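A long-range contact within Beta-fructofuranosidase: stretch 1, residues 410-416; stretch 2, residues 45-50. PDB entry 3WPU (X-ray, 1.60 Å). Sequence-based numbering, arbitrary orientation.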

ATOM      1  N   ASP A 410      11.950  21.472   6.447  1.00 17.27           N
ATOM      2  CA  ASP A 410      12.765  22.551   5.884  1.00 16.86           C
ATOM      3  C   ASP A 410      12.028  23.895   5.945  1.00 16.70           C
ATOM      4  O   ASP A 410      10.856  24.015   5.629  1.00 14.99           O
ATOM      5  CB  ASP A 410      13.152  22.247   4.440  1.00 16.87           C
ATOM      6  CG  ASP A 410      14.139  23.264   3.871  1.00 17.05           C
ATOM      7  OD1 ASP A 410      15.365  23.030   3.971  1.00 18.44           O
ATOM      8  OD2 ASP A 410      13.682  24.257   3.281  1.00 17.45           O
ATOM      9  N   PHE A 411      12.767  24.929   6.338  1.00 18.19           N
ATOM     10  CA  PHE A 411      12.241  26.282   6.394  1.00 20.10           C
ATOM     11  C   PHE A 411      11.412  26.762   5.181  1.00 19.00           C
ATOM     12  O   PHE A 411      10.442  27.490   5.345  1.00 19.01           O
ATOM     13  CB  PHE A 411      13.425  27.247   6.599  1.00 23.00           C
ATOM     14  CG  PHE A 411      13.010  28.657   6.855  1.00 25.65           C
ATOM     15  CD1 PHE A 411      12.860  29.559   5.807  1.00 27.44           C
ATOM     16  CD2 PHE A 411      12.762  29.084   8.152  1.00 28.30           C
ATOM     17  CE1 PHE A 411      12.470  30.867   6.048  1.00 29.01           C
ATOM     18  CE2 PHE A 411      12.376  30.387   8.397  1.00 29.47           C
ATOM     19  CZ  PHE A 411      12.224  31.276   7.344  1.00 29.09           C
ATOM     20  N   ASN A 412      11.778  26.348   3.964  1.00 17.19           N
ATOM     21  CA  ASN A 412      11.142  26.843   2.749  1.00 16.29           C
ATOM     22  C   ASN A 412      10.202  25.827   2.065  1.00 15.27           C
ATOM     23  O   ASN A 412       9.752  26.043   0.943  1.00 16.67           O
ATOM     24  CB  ASN A 412      12.215  27.255   1.741  1.00 16.54           C
ATOM     25  CG  ASN A 412      12.938  28.526   2.151  1.00 18.03           C
ATOM     26  OD1 ASN A 412      14.144  28.514   2.378  1.00 21.83           O
ATOM     27  ND2 ASN A 412      12.202  29.610   2.246  1.00 18.08           N
ATOM     28  N   GLN A 413       9.925  24.735   2.753  1.00 14.65           N
ATOM     29  CA  GLN A 413       9.191  23.624   2.120  1.00 13.87           C
ATOM     30  C   GLN A 413       7.689  23.741   2.396  1.00 13.88           C
ATOM     31  O   GLN A 413       7.265  24.385   3.376  1.00 13.56           O
ATOM     32  CB  GLN A 413       9.777  22.301   2.604  1.00 13.76           C
ATOM     33  CG  GLN A 413       9.328  21.087   1.799  1.00 13.77           C
ATOM     34  CD  GLN A 413       9.359  21.361   0.311  1.00 13.03           C
ATOM     35  OE1 GLN A 413       8.315  21.570  -0.316  1.00 12.32           O
ATOM     36  NE2 GLN A 413      10.556  21.419  -0.249  1.00 13.10           N
ATOM     37  N   HIS A 414       6.861  23.141   1.542  1.00 12.92           N
ATOM     38  CA  HIS A 414       5.414  23.146   1.724  1.00 12.51           C
ATOM     39  C   HIS A 414       5.101  22.366   3.009  1.00 12.69           C
ATOM     40  O   HIS A 414       5.659  21.297   3.233  1.00 12.12           O
ATOM     41  CB  HIS A 414       4.697  22.510   0.513  1.00 12.26           C
ATOM     42  CG  HIS A 414       3.212  22.723   0.516  1.00 12.16           C
ATOM     43  ND1 HIS A 414       2.376  22.142   1.444  1.00 12.54           N
ATOM     44  CD2 HIS A 414       2.413  23.481  -0.271  1.00 12.68           C
ATOM     45  CE1 HIS A 414       1.131  22.516   1.223  1.00 12.44           C
ATOM     46  NE2 HIS A 414       1.124  23.322   0.178  1.00 12.75           N
ATOM     47  N   PRO A 415       4.223  22.904   3.881  1.00 13.49           N
ATOM     48  CA  PRO A 415       3.951  22.214   5.166  1.00 12.83           C
ATOM     49  C   PRO A 415       3.161  20.900   5.079  1.00 12.86           C
ATOM     50  O   PRO A 415       2.989  20.207   6.072  1.00 12.90           O
ATOM     51  CB  PRO A 415       3.176  23.264   5.977  1.00 13.70           C
ATOM     52  CG  PRO A 415       2.625  24.209   4.970  1.00 13.89           C
ATOM     53  CD  PRO A 415       3.623  24.255   3.844  1.00 13.79           C
ATOM     54  N   GLY A 416       2.755  20.550   3.877  1.00 12.05           N
ATOM     55  CA  GLY A 416       2.114  19.255   3.577  1.00 11.60           C
ATOM     56  C   GLY A 416       3.031  18.256   2.912  1.00 11.12           C
ATOM     57  O   GLY A 416       2.569  17.201   2.458  1.00 10.44           O
TER
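Stretch 2 (45-50) PSRENS

What shapes do the two backbones bring together? Neither stretch forms a regular helix or strand. A type I turn spans D410 to Q413, with N412 N also donating a hydrogen bond to D410 OD2 (2.9 Å), and a type II turn spans P45 to E48. They run in the same sense along the contact: in register, N412 CA lies 4.9 Å from S46 CA and H414 CA 4.0 Å from R47 CA.

How does F411 hold R47? F411 O accepts two hydrogen bonds from the guanidinium, from R47 NE at 2.7 Å and R47 NH2 at 2.8 Å. The same cation lies over one face of the F411 ring, with R47 CZ 4.9 Å from the centroid, a cation-pi contact.

What fixes the turn of stretch 2 at N412? The side chain gives a hydrogen bond from N412 ND2 to S46 OG (2.6 Å), while the backbone accepts one from R47 N to N412 O (2.8 Å). Both central residues of the type II turn are thus tied to one asparagine.

Where does the contact end? Beyond Q413, H414 CA approaches R47 O at 3.4 Å in a CA-H...O contact. The H414 ring turns its edge to the following backbone, H414 CD2 lying 3.5 Å from N49 N. P415 ends it with a looser touch, P415 CD to R47 O at 3.9 Å; G416 makes none.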

ATOM      1  N   PRO A  45       7.162  29.959  -5.305  1.00 17.59           N
ATOM      2  CA  PRO A  45       7.932  30.518  -4.192  1.00 17.75           C
ATOM      3  C   PRO A  45       7.930  29.663  -2.914  1.00 17.61           C
ATOM      4  O   PRO A  45       7.219  28.645  -2.824  1.00 15.89           O
ATOM      5  CB  PRO A  45       7.248  31.860  -3.933  1.00 18.51           C
ATOM      6  CG  PRO A  45       5.896  31.764  -4.497  1.00 18.47           C
ATOM      7  CD  PRO A  45       5.875  30.640  -5.514  1.00 17.69           C
ATOM      8  N   SER A  46       8.737  30.097  -1.945  1.00 17.21           N
ATOM      9  CA  SER A  46       8.864  29.464  -0.644  1.00 18.34           C
ATOM     10  C   SER A  46       7.541  28.921  -0.108  1.00 18.66           C
ATOM     11  O   SER A  46       6.536  29.629  -0.051  1.00 17.63           O
ATOM     12  CB  SER A  46       9.432  30.479   0.375  1.00 18.51           C
ATOM     13  OG  SER A  46       9.656  29.851   1.622  1.00 19.89           O
ATOM     14  N   ARG A  47       7.562  27.638   0.263  1.00 19.18           N
ATOM     15  CA  ARG A  47       6.431  26.921   0.879  1.00 19.69           C
ATOM     16  C   ARG A  47       5.190  26.670   0.007  1.00 18.25           C
ATOM     17  O   ARG A  47       4.201  26.136   0.503  1.00 18.12           O
ATOM     18  CB  ARG A  47       6.012  27.603   2.183  1.00 20.71           C
ATOM     19  CG  ARG A  47       7.165  27.797   3.139  1.00 21.28           C
ATOM     20  CD  ARG A  47       6.696  28.190   4.522  1.00 23.23           C
ATOM     21  NE  ARG A  47       7.830  28.228   5.426  1.00 23.24           N
ATOM     22  CZ  ARG A  47       7.848  28.890   6.581  1.00 25.46           C
ATOM     23  NH1 ARG A  47       6.777  29.564   6.988  1.00 26.31           N
ATOM     24  NH2 ARG A  47       8.942  28.874   7.328  1.00 26.00           N
ATOM     25  N   GLU A  48       5.224  27.040  -1.273  1.00 16.76           N
ATOM     26  CA  GLU A  48       4.125  26.761  -2.178  1.00 17.03           C
ATOM     27  C   GLU A  48       4.440  25.501  -2.963  1.00 14.97           C
ATOM     28  O   GLU A  48       5.601  25.168  -3.137  1.00 15.29           O
ATOM     29  CB  GLU A  48       3.893  27.930  -3.116  1.00 18.71           C
ATOM     30  CG  GLU A  48       3.549  29.194  -2.327  1.00 21.55           C
ATOM     31  CD  GLU A  48       2.960  30.306  -3.164  1.00 25.59           C
ATOM     32  OE1 GLU A  48       2.815  31.427  -2.602  1.00 30.99           O
ATOM     33  OE2 GLU A  48       2.654  30.086  -4.360  1.00 27.15           O
ATOM     34  N   ASN A  49       3.400  24.790  -3.369  1.00 13.56           N
ATOM     35  CA  ASN A  49       3.535  23.609  -4.234  1.00 13.06           C
ATOM     36  C   ASN A  49       4.073  23.989  -5.612  1.00 12.84           C
ATOM     37  O   ASN A  49       3.603  24.955  -6.216  1.00 13.64           O
ATOM     38  CB  ASN A  49       2.155  22.986  -4.371  1.00 12.78           C
ATOM     39  CG  ASN A  49       2.164  21.687  -5.133  1.00 12.99           C
ATOM     40  OD1 ASN A  49       3.144  20.952  -5.141  1.00 12.37           O
ATOM     41  ND2 ASN A  49       1.043  21.392  -5.750  1.00 13.97           N
ATOM     42  N   SER A  50       5.055  23.224  -6.103  1.00 12.36           N
ATOM     43  CA  SER A  50       5.593  23.410  -7.452  1.00 12.28           C
ATOM     44  C   SER A  50       5.092  22.369  -8.451  1.00 12.20           C
ATOM     45  O   SER A  50       5.405  22.485  -9.636  1.00 12.44           O
ATOM     46  CB  SER A  50       7.123  23.393  -7.450  1.00 12.19           C
ATOM     47  OG  SER A  50       7.676  22.097  -7.231  1.00 12.11           O
TER